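PDB 2QUP: BH1478 protein from Bacillus halodurans, which is of unknown function and belongs to the DUF327 family, its chain folding into a bundle of four helices. Local coordinates for residues 36-50 against 72-86. Numbering follows the deposited sequence. Where two conformers were deposited one is given.
Sequences DEKAYERLQALMSKI and LVKEFVGDAVELGLR
L43, L46, F76 and L83 interlock where helices 27-60 and 63-88, neighbours in sequence, pack antiparallel, the axes of these segments 9.9 Å apart at closest approach and at an angle of 159°. F76 sits at the middle of the seam with both faces of its ring occupied. L43 CD2 lies over the centre of one face, 4.0 Å from the centroid, a CH-pi contact; M47 CE covers the opposite face nearer the rim, 3.5 Å from F76 CE1. Methionine suits this place because its flexible chain, bent at chi2 and chi3, can curl its methyl onto the ring. L46 CG meets the ring edge, while I50 CD1 approaches obliquely, 3.6 Å from F76 CD1. This is knobs-into-holes packing within a four-helix bundle: F76 fits among L43, L46, M47 and I50, and L43 in return enters the hole formed by F76, D79, A80 and L83. The small A80 leaves space for L43 CD1, whose other neighbour is L83 CD2 at 3.8 Å. On the bundle side, L43 and A80 also touch helix 126-144. Toward solvent the seam becomes polar at E75 and D79, and L46 CD2 packs on the aliphatic part of the extended glutamate, 4.0 Å from E75 CG. At one end R86, its chain bent at chi3, forms a salt bridge with D36 in which NE and NH2, side-on, both hydrogen-bond to OD2, each 3.0 Å away. The N-H...O angles, 145° from NE and 142° from NH2, show both bonds bent, as expected when two donors share one oxygen, and D36 OD1 makes a further salt bridge to R90.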
ATOM      1  N   ASP A  36      17.095  -0.066   4.842  1.00 35.26           N
ATOM      2  CA  ASP A  36      16.181   0.286   3.754  1.00 32.83           C
ATOM      3  C   ASP A  36      15.816  -0.941   2.942  1.00 35.42           C
ATOM      4  O   ASP A  36      14.669  -1.101   2.535  1.00 40.38           O
ATOM      5  CB  ASP A  36      16.804   1.344   2.836  1.00 30.62           C
ATOM      6  CG  ASP A  36      17.063   2.672   3.546  1.00 36.11           C
ATOM      7  OD1 ASP A  36      17.781   3.516   2.975  1.00 39.50           O
ATOM      8  OD2 ASP A  36      16.559   2.882   4.671  1.00 43.37           O
ATOM      9  N   GLU A  37      16.805  -1.802   2.724  1.00 37.62           N
ATOM     10  CA  GLU A  37      16.640  -3.026   1.949  1.00 44.59           C
ATOM     11  C   GLU A  37      15.666  -4.000   2.605  1.00 41.51           C
ATOM     12  O   GLU A  37      14.777  -4.537   1.941  1.00 38.45           O
ATOM     13  CB  GLU A  37      17.989  -3.709   1.777  1.00 48.39           C
ATOM     14  CG  GLU A  37      18.367  -3.992   0.345  1.00 67.56           C
ATOM     15  CD  GLU A  37      19.873  -4.015   0.154  1.00 80.49           C
ATOM     16  OE1 GLU A  37      20.545  -4.864   0.788  1.00 84.85           O
ATOM     17  OE2 GLU A  37      20.383  -3.178  -0.622  1.00 86.48           O
ATOM     18  N   LYS A  38      15.850  -4.215   3.904  1.00 36.35           N
ATOM     19  CA  LYS A  38      15.002  -5.104   4.688  1.00 38.28           C
ATOM     20  C   LYS A  38      13.596  -4.569   4.794  1.00 33.55           C
ATOM     21  O   LYS A  38      12.652  -5.328   4.720  1.00 39.08           O
ATOM     22  CB  LYS A  38      15.573  -5.315   6.096  1.00 38.61           C
ATOM     23  CG  LYS A  38      16.772  -6.247   6.137  1.00 51.89           C
ATOM     24  CD  LYS A  38      17.190  -6.553   7.570  1.00 66.13           C
ATOM     25  CE  LYS A  38      18.690  -6.863   7.663  1.00 74.50           C
ATOM     26  NZ  LYS A  38      19.040  -7.700   8.852  1.00 74.96           N
ATOM     27  N   ALA A  39      13.461  -3.260   4.975  1.00 34.11           N
ATOM     28  CA  ALA A  39      12.153  -2.616   5.000  1.00 32.01           C
ATOM     29  C   ALA A  39      11.422  -2.784   3.666  1.00 30.17           C
ATOM     30  O   ALA A  39      10.220  -3.049   3.641  1.00 34.96           O
ATOM     31  CB  ALA A  39      12.301  -1.155   5.353  1.00 29.44           C
ATOM     32  N   TYR A  40      12.164  -2.652   2.568  1.00 31.42           N
ATOM     33  CA  TYR A  40      11.643  -2.912   1.223  1.00 25.67           C
ATOM     34  C   TYR A  40      11.148  -4.346   1.056  1.00 31.90           C
ATOM     35  O   TYR A  40      10.106  -4.585   0.439  1.00 33.44           O
ATOM     36  CB  TYR A  40      12.716  -2.615   0.161  1.00 25.25           C
ATOM     37  CG  TYR A  40      12.249  -2.813  -1.274  1.00 29.71           C
ATOM     38  CD1 TYR A  40      11.421  -1.882  -1.888  1.00 33.82           C
ATOM     39  CD2 TYR A  40      12.640  -3.927  -2.017  1.00 32.91           C
ATOM     40  CE1 TYR A  40      10.989  -2.051  -3.200  1.00 28.68           C
ATOM     41  CE2 TYR A  40      12.210  -4.094  -3.335  1.00 27.74           C
ATOM     42  CZ  TYR A  40      11.388  -3.151  -3.911  1.00 29.23           C
ATOM     43  OH  TYR A  40      10.959  -3.307  -5.206  1.00 28.97           O
ATOM     44  N   GLU A  41      11.920  -5.291   1.592  1.00 31.05           N
ATOM     45  CA  GLU A  41      11.622  -6.712   1.500  1.00 39.74           C
ATOM     46  C   GLU A  41      10.362  -7.065   2.275  1.00 33.81           C
ATOM     47  O   GLU A  41       9.561  -7.867   1.812  1.00 36.83           O
ATOM     48  CB  GLU A  41      12.803  -7.533   2.041  1.00 40.95           C
ATOM     49  CG  GLU A  41      13.832  -7.954   0.972  1.00 58.63           C
ATOM     50  CD  GLU A  41      15.194  -8.378   1.561  1.00 62.55           C
ATOM     51  OE1 GLU A  41      15.224  -8.959   2.675  1.00 71.28           O
ATOM     52  OE2 GLU A  41      16.235  -8.133   0.898  1.00 75.37           O
ATOM     53  N   ARG A  42      10.208  -6.468   3.456  1.00 35.95           N
ATOM     54  CA  ARG A  42       9.003  -6.592   4.275  1.00 36.13           C
ATOM     55  C   ARG A  42       7.762  -6.053   3.567  1.00 35.99           C
ATOM     56  O   ARG A  42       6.707  -6.691   3.552  1.00 38.67           O
ATOM     57  CB  ARG A  42       9.204  -5.872   5.602  1.00 35.85           C
ATOM     58  CG  ARG A  42       9.862  -6.731   6.657  1.00 45.24           C
ATOM     59  CD  ARG A  42       9.807  -6.075   8.031  1.00 55.24           C
ATOM     60  NE  ARG A  42      10.996  -5.254   8.265  1.00 62.97           N
ATOM     61  CZ  ARG A  42      10.987  -3.930   8.419  1.00 69.59           C
ATOM     62  NH1 ARG A  42       9.846  -3.242   8.384  1.00 73.47           N
ATOM     63  NH2 ARG A  42      12.129  -3.286   8.610  1.00 59.04           N
ATOM     64  N   LEU A  43       7.912  -4.897   2.941  1.00 32.30           N
ATOM     65  CA  LEU A  43       6.887  -4.353   2.057  1.00 26.80           C
ATOM     66  C   LEU A  43       6.504  -5.254   0.888  1.00 29.98           C
ATOM     67  O   LEU A  43       5.354  -5.239   0.448  1.00 29.16           O
ATOM     68  CB  LEU A  43       7.335  -2.988   1.515  1.00 19.66           C
ATOM     69  CG  LEU A  43       7.348  -1.726   2.366  1.00 25.82           C
ATOM     70  CD1 LEU A  43       7.682  -0.552   1.449  1.00 27.24           C
ATOM     71  CD2 LEU A  43       6.035  -1.508   3.120  1.00 18.36           C
ATOM     72  N   GLN A  44       7.468  -5.996   0.349  1.00 35.61           N
ATOM     73  CA  GLN A  44       7.205  -6.871  -0.798  1.00 35.30           C
ATOM     74  C   GLN A  44       6.359  -8.048  -0.320  1.00 32.34           C
ATOM     75  O   GLN A  44       5.419  -8.474  -0.996  1.00 32.41           O
ATOM     76  CB  GLN A  44       8.514  -7.424  -1.368  1.00 37.20           C
ATOM     77  CG  GLN A  44       9.345  -6.501  -2.255  1.00 46.56           C
ATOM     78  CD  GLN A  44      10.550  -7.246  -2.868  1.00 49.93           C
ATOM     79  OE1 GLN A  44      10.697  -7.315  -4.097  1.00 52.34           O
ATOM     80  NE2 GLN A  44      11.400  -7.825  -2.009  1.00 44.58           N
ATOM     81  N   ALA A  45       6.712  -8.558   0.857  1.00 32.69           N
ATOM     82  CA  ALA A  45       6.000  -9.664   1.503  1.00 35.51           C
ATOM     83  C   ALA A  45       4.565  -9.286   1.874  1.00 30.92           C
ATOM     84  O   ALA A  45       3.649 -10.058   1.659  1.00 29.08           O
ATOM     85  CB  ALA A  45       6.785 -10.145   2.747  1.00 33.44           C
ATOM     86  N   LEU A  46       4.391  -8.086   2.424  1.00 28.35           N
ATOM     87  CA  LEU A  46       3.077  -7.521   2.697  1.00 24.49           C
ATOM     88  C   LEU A  46       2.237  -7.316   1.435  1.00 26.73           C
ATOM     89  O   LEU A  46       1.045  -7.563   1.435  1.00 32.34           O
ATOM     90  CB  LEU A  46       3.257  -6.186   3.406  1.00 18.22           C
ATOM     91  CG  LEU A  46       2.148  -5.594   4.253  1.00 23.67           C
ATOM     92  CD1 LEU A  46       1.372  -6.684   5.037  1.00 28.80           C
ATOM     93  CD2 LEU A  46       2.774  -4.612   5.196  1.00 24.07           C
ATOM     94  N   MET A  47       2.858  -6.854   0.361  1.00 27.92           N
ATOM     95  CA  MET A  47       2.153  -6.652  -0.910  1.00 24.85           C
ATOM     96  C   MET A  47       1.650  -7.980  -1.524  1.00 29.97           C
ATOM     97  O   MET A  47       0.630  -8.009  -2.226  1.00 31.61           O
ATOM     98  CB  MET A  47       3.079  -5.911  -1.866  1.00 30.84           C
ATOM     99  CG  MET A  47       2.469  -5.430  -3.180  1.00 29.37           C
ATOM    100  SD  MET A  47       0.838  -4.675  -3.063  1.00 35.49           S
ATOM    101  CE  MET A  47       1.245  -3.063  -2.425  1.00 16.01           C
ATOM    102  N   SER A  48       2.377  -9.063  -1.258  1.00 30.18           N
ATOM    103  CA  SER A  48       1.973 -10.398  -1.685  0.50 31.19           C
ATOM    104  C   SER A  48       0.662 -10.804  -1.011  1.00 31.71           C
ATOM    105  O   SER A  48      -0.277 -11.245  -1.685  1.00 33.44           O
ATOM    106  CB  SER A  48       3.078 -11.423  -1.385  0.50 32.06           C
ATOM    107  OG  SER A  48       4.098 -11.385  -2.371  0.50 30.32           O
ATOM    108  N   LYS A  49       0.609 -10.650   0.316  1.00 24.30           N
ATOM    109  CA  LYS A  49      -0.625 -10.776   1.101  1.00 21.27           C
ATOM    110  C   LYS A  49      -1.734  -9.858   0.587  1.00 22.69           C
ATOM    111  O   LYS A  49      -2.847 -10.293   0.328  1.00 29.31           O
ATOM    112  CB  LYS A  49      -0.340 -10.431   2.545  1.00 20.03           C
ATOM    113  CG  LYS A  49       0.509 -11.471   3.240  1.00 23.66           C
ATOM    114  CD  LYS A  49       0.808 -11.018   4.662  1.00 34.63           C
ATOM    115  CE  LYS A  49       1.424 -12.139   5.456  1.00 36.37           C
ATOM    116  NZ  LYS A  49       2.895 -12.095   5.323  1.00 47.40           N
ATOM    117  N   ILE A  50      -1.410  -8.592   0.405  1.00 22.47           N
ATOM    118  CA  ILE A  50      -2.368  -7.621  -0.120  1.00 24.35           C
ATOM    119  C   ILE A  50      -2.943  -8.043  -1.473  1.00 23.96           C
ATOM    120  O   ILE A  50      -4.150  -7.928  -1.687  1.00 28.29           O
ATOM    121  CB  ILE A  50      -1.759  -6.198  -0.161  1.00 28.10           C
ATOM    122  CG1 ILE A  50      -1.506  -5.677   1.256  1.00 15.65           C
ATOM    123  CG2 ILE A  50      -2.691  -5.209  -0.801  1.00 16.32           C
ATOM    124  CD1 ILE A  50      -0.729  -4.379   1.260  1.00 11.49           C
ATOM    125  N   LEU A  72      -4.576  -4.866   6.089  1.00 30.69           N
ATOM    126  CA  LEU A  72      -3.301  -5.054   5.439  1.00 23.78           C
ATOM    127  C   LEU A  72      -2.841  -3.762   4.764  1.00 23.37           C
ATOM    128  O   LEU A  72      -1.671  -3.390   4.862  1.00 23.70           O
ATOM    129  CB  LEU A  72      -3.395  -6.207   4.431  1.00 20.41           C
ATOM    130  CG  LEU A  72      -3.515  -7.634   4.953  1.00 28.56           C
ATOM    131  CD1 LEU A  72      -3.654  -8.562   3.775  1.00 26.11           C
ATOM    132  CD2 LEU A  72      -2.280  -8.028   5.772  1.00 25.02           C
ATOM    133  N   VAL A  73      -3.763  -3.085   4.067  1.00 22.24           N
ATOM    134  CA  VAL A  73      -3.419  -1.915   3.302  1.00 17.54           C
ATOM    135  C   VAL A  73      -2.960  -0.805   4.238  1.00 25.49           C
ATOM    136  O   VAL A  73      -1.923  -0.173   4.004  1.00 30.13           O
ATOM    137  CB  VAL A  73      -4.608  -1.421   2.442  1.00 21.65           C
ATOM    138  CG1 VAL A  73      -4.312  -0.024   1.949  1.00 16.98           C
ATOM    139  CG2 VAL A  73      -4.785  -2.326   1.254  1.00 17.87           C
ATOM    140  N   LYS A  74      -3.717  -0.616   5.315  1.00 25.39           N
ATOM    141  CA  LYS A  74      -3.388   0.337   6.387  0.50 31.97           C
ATOM    142  C   LYS A  74      -2.020   0.055   7.010  1.00 28.13           C
ATOM    143  O   LYS A  74      -1.279   0.977   7.372  1.00 34.80           O
ATOM    144  CB  LYS A  74      -4.484   0.317   7.468  0.50 32.51           C
ATOM    145  CG  LYS A  74      -4.438   1.433   8.520  0.50 36.96           C
ATOM    146  CD  LYS A  74      -5.745   1.483   9.321  0.50 36.24           C
ATOM    147  CE  LYS A  74      -5.595   2.289  10.616  0.50 46.40           C
ATOM    148  NZ  LYS A  74      -6.560   1.870  11.688  0.50 41.36           N
ATOM    149  N   GLU A  75      -1.670  -1.221   7.147  1.00 33.04           N
ATOM    150  CA  GLU A  75      -0.329  -1.573   7.654  1.00 24.42           C
ATOM    151  C   GLU A  75       0.811  -1.242   6.673  1.00 33.65           C
ATOM    152  O   GLU A  75       1.909  -0.850   7.081  1.00 28.23           O
ATOM    153  CB  GLU A  75      -0.254  -3.049   7.989  1.00 32.47           C
ATOM    154  CG  GLU A  75       1.064  -3.439   8.647  1.00 27.72           C
ATOM    155  CD  GLU A  75       1.205  -4.917   8.819  1.00 45.00           C
ATOM    156  OE1 GLU A  75       2.188  -5.356   9.467  1.00 44.78           O
ATOM    157  OE2 GLU A  75       0.321  -5.633   8.305  1.00 48.24           O
ATOM    158  N   PHE A  76       0.540  -1.444   5.387  1.00 25.63           N
ATOM    159  CA  PHE A  76       1.461  -1.126   4.311  1.00 25.83           C
ATOM    160  C   PHE A  76       1.747   0.371   4.265  1.00 28.91           C
ATOM    161  O   PHE A  76       2.908   0.756   4.256  1.00 35.85           O
ATOM    162  CB  PHE A  76       0.875  -1.567   2.957  1.00 21.08           C
ATOM    163  CG  PHE A  76       1.858  -1.509   1.813  1.00 19.17           C
ATOM    164  CD1 PHE A  76       2.491  -2.672   1.366  1.00 24.13           C
ATOM    165  CD2 PHE A  76       2.150  -0.288   1.176  1.00 15.07           C
ATOM    166  CE1 PHE A  76       3.414  -2.629   0.289  1.00 30.31           C
ATOM    167  CE2 PHE A  76       3.077  -0.228   0.111  1.00 11.11           C
ATOM    168  CZ  PHE A  76       3.697  -1.397  -0.354  1.00 14.68           C
ATOM    169  N   VAL A  77       0.687   1.188   4.178  1.00 28.32           N
ATOM    170  CA  VAL A  77       0.795   2.638   4.182  1.00 21.16           C
ATOM    171  C   VAL A  77       1.723   3.151   5.287  1.00 25.66           C
ATOM    172  O   VAL A  77       2.646   3.903   5.011  1.00 32.58           O
ATOM    173  CB  VAL A  77      -0.558   3.325   4.255  1.00 26.60           C
ATOM    174  CG1 VAL A  77      -0.398   4.855   4.404  1.00 27.21           C
ATOM    175  CG2 VAL A  77      -1.372   3.019   2.993  1.00 12.61           C
ATOM    176  N   GLY A  78       1.491   2.711   6.515  1.00 26.34           N
ATOM    177  CA  GLY A  78       2.356   3.067   7.649  1.00 28.59           C
ATOM    178  C   GLY A  78       3.807   2.805   7.343  1.00 26.98           C
ATOM    179  O   GLY A  78       4.641   3.692   7.481  1.00 34.08           O
ATOM    180  N   ASP A  79       4.104   1.585   6.901  1.00 33.09           N
ATOM    181  CA  ASP A  79       5.485   1.161   6.671  1.00 32.71           C
ATOM    182  C   ASP A  79       6.116   1.781   5.435  1.00 30.82           C
ATOM    183  O   ASP A  79       7.313   2.031   5.415  1.00 30.57           O
ATOM    184  CB  ASP A  79       5.579  -0.359   6.585  1.00 34.44           C
ATOM    185  CG  ASP A  79       5.384  -1.036   7.928  1.00 39.75           C
ATOM    186  OD1 ASP A  79       5.157  -2.262   7.937  1.00 44.82           O
ATOM    187  OD2 ASP A  79       5.454  -0.354   8.973  1.00 52.37           O
ATOM    188  N   ALA A  80       5.310   2.005   4.399  1.00 26.39           N
ATOM    189  CA  ALA A  80       5.779   2.631   3.178  1.00 26.11           C
ATOM    190  C   ALA A  80       6.081   4.120   3.316  1.00 28.84           C
ATOM    191  O   ALA A  80       7.075   4.592   2.752  1.00 29.61           O
ATOM    192  CB  ALA A  80       4.801   2.402   2.051  1.00 20.77           C
ATOM    193  N   VAL A  81       5.233   4.854   4.044  1.00 29.87           N
ATOM    194  CA  VAL A  81       5.513   6.270   4.385  1.00 26.05           C
ATOM    195  C   VAL A  81       6.809   6.406   5.172  1.00 25.69           C
ATOM    196  O   VAL A  81       7.624   7.265   4.877  1.00 29.44           O
ATOM    197  CB  VAL A  81       4.359   6.965   5.167  1.00 27.38           C
ATOM    198  CG1 VAL A  81       4.720   8.424   5.506  1.00 33.15           C
ATOM    199  CG2 VAL A  81       3.086   6.981   4.369  1.00 20.89           C
ATOM    200  N   GLU A  82       6.997   5.541   6.162  1.00 31.46           N
ATOM    201  CA  GLU A  82       8.207   5.550   6.978  1.00 31.32           C
ATOM    202  C   GLU A  82       9.462   5.318   6.147  1.00 34.10           C
ATOM    203  O   GLU A  82      10.436   6.052   6.301  1.00 37.82           O
ATOM    204  CB  GLU A  82       8.113   4.520   8.095  1.00 33.15           C
ATOM    205  CG  GLU A  82       9.075   4.782   9.235  1.00 45.58           C
ATOM    206  CD  GLU A  82       9.360   3.546  10.051  1.00 54.96           C
ATOM    207  OE1 GLU A  82      10.136   3.651  11.022  1.00 58.20           O
ATOM    208  OE2 GLU A  82       8.810   2.470   9.724  1.00 62.12           O
ATOM    209  N   LEU A  83       9.425   4.325   5.255  1.00 30.95           N
ATOM    210  CA  LEU A  83      10.493   4.128   4.269  1.00 31.12           C
ATOM    211  C   LEU A  83      10.662   5.288   3.277  1.00 32.71           C
ATOM    212  O   LEU A  83      11.778   5.766   3.082  1.00 37.54           O
ATOM    213  CB  LEU A  83      10.319   2.800   3.519  1.00 28.23           C
ATOM    214  CG  LEU A  83      11.431   2.403   2.541  1.00 32.65           C
ATOM    215  CD1 LEU A  83      12.782   2.237   3.254  1.00 32.94           C
ATOM    216  CD2 LEU A  83      11.062   1.153   1.755  1.00 29.37           C
ATOM    217  N   GLY A  84       9.564   5.723   2.655  1.00 30.87           N
ATOM    218  CA  GLY A  84       9.558   6.886   1.765  1.00 26.09           C
ATOM    219  C   GLY A  84      10.239   8.147   2.270  1.00 34.30           C
ATOM    220  O   GLY A  84      11.055   8.746   1.562  1.00 31.41           O
ATOM    221  N   LEU A  85       9.905   8.529   3.500  1.00 31.50           N
ATOM    222  CA  LEU A  85      10.464   9.710   4.139  1.00 35.02           C
ATOM    223  C   LEU A  85      11.943   9.553   4.455  1.00 40.34           C
ATOM    224  O   LEU A  85      12.677  10.538   4.431  1.00 42.42           O
ATOM    225  CB  LEU A  85       9.691  10.075   5.420  1.00 31.84           C
ATOM    226  CG  LEU A  85       8.218  10.502   5.330  1.00 28.45           C
ATOM    227  CD1 LEU A  85       7.651  10.662   6.726  1.00 27.56           C
ATOM    228  CD2 LEU A  85       8.013  11.795   4.512  1.00 20.99           C
ATOM    229  N   ARG A  86      12.384   8.333   4.749  1.00 36.64           N
ATOM    230  CA  ARG A  86      13.813   8.103   4.972  1.00 39.58           C
ATOM    231  C   ARG A  86      14.617   8.137   3.673  1.00 39.94           C
ATOM    232  O   ARG A  86      15.695   8.735   3.620  1.00 42.82           O
ATOM    233  CB  ARG A  86      14.052   6.794   5.707  1.00 40.90           C
ATOM    234  CG  ARG A  86      15.310   6.793   6.560  1.00 44.09           C
ATOM    235  CD  ARG A  86      15.324   5.621   7.543  1.00 45.11           C
ATOM    236  NE  ARG A  86      15.225   4.310   6.891  1.00 46.60           N
ATOM    237  CZ  ARG A  86      14.192   3.477   7.013  1.00 45.88           C
ATOM    238  NH1 ARG A  86      13.148   3.809   7.761  1.00 41.53           N
ATOM    239  NH2 ARG A  86      14.202   2.307   6.387  1.00 45.40           N
TER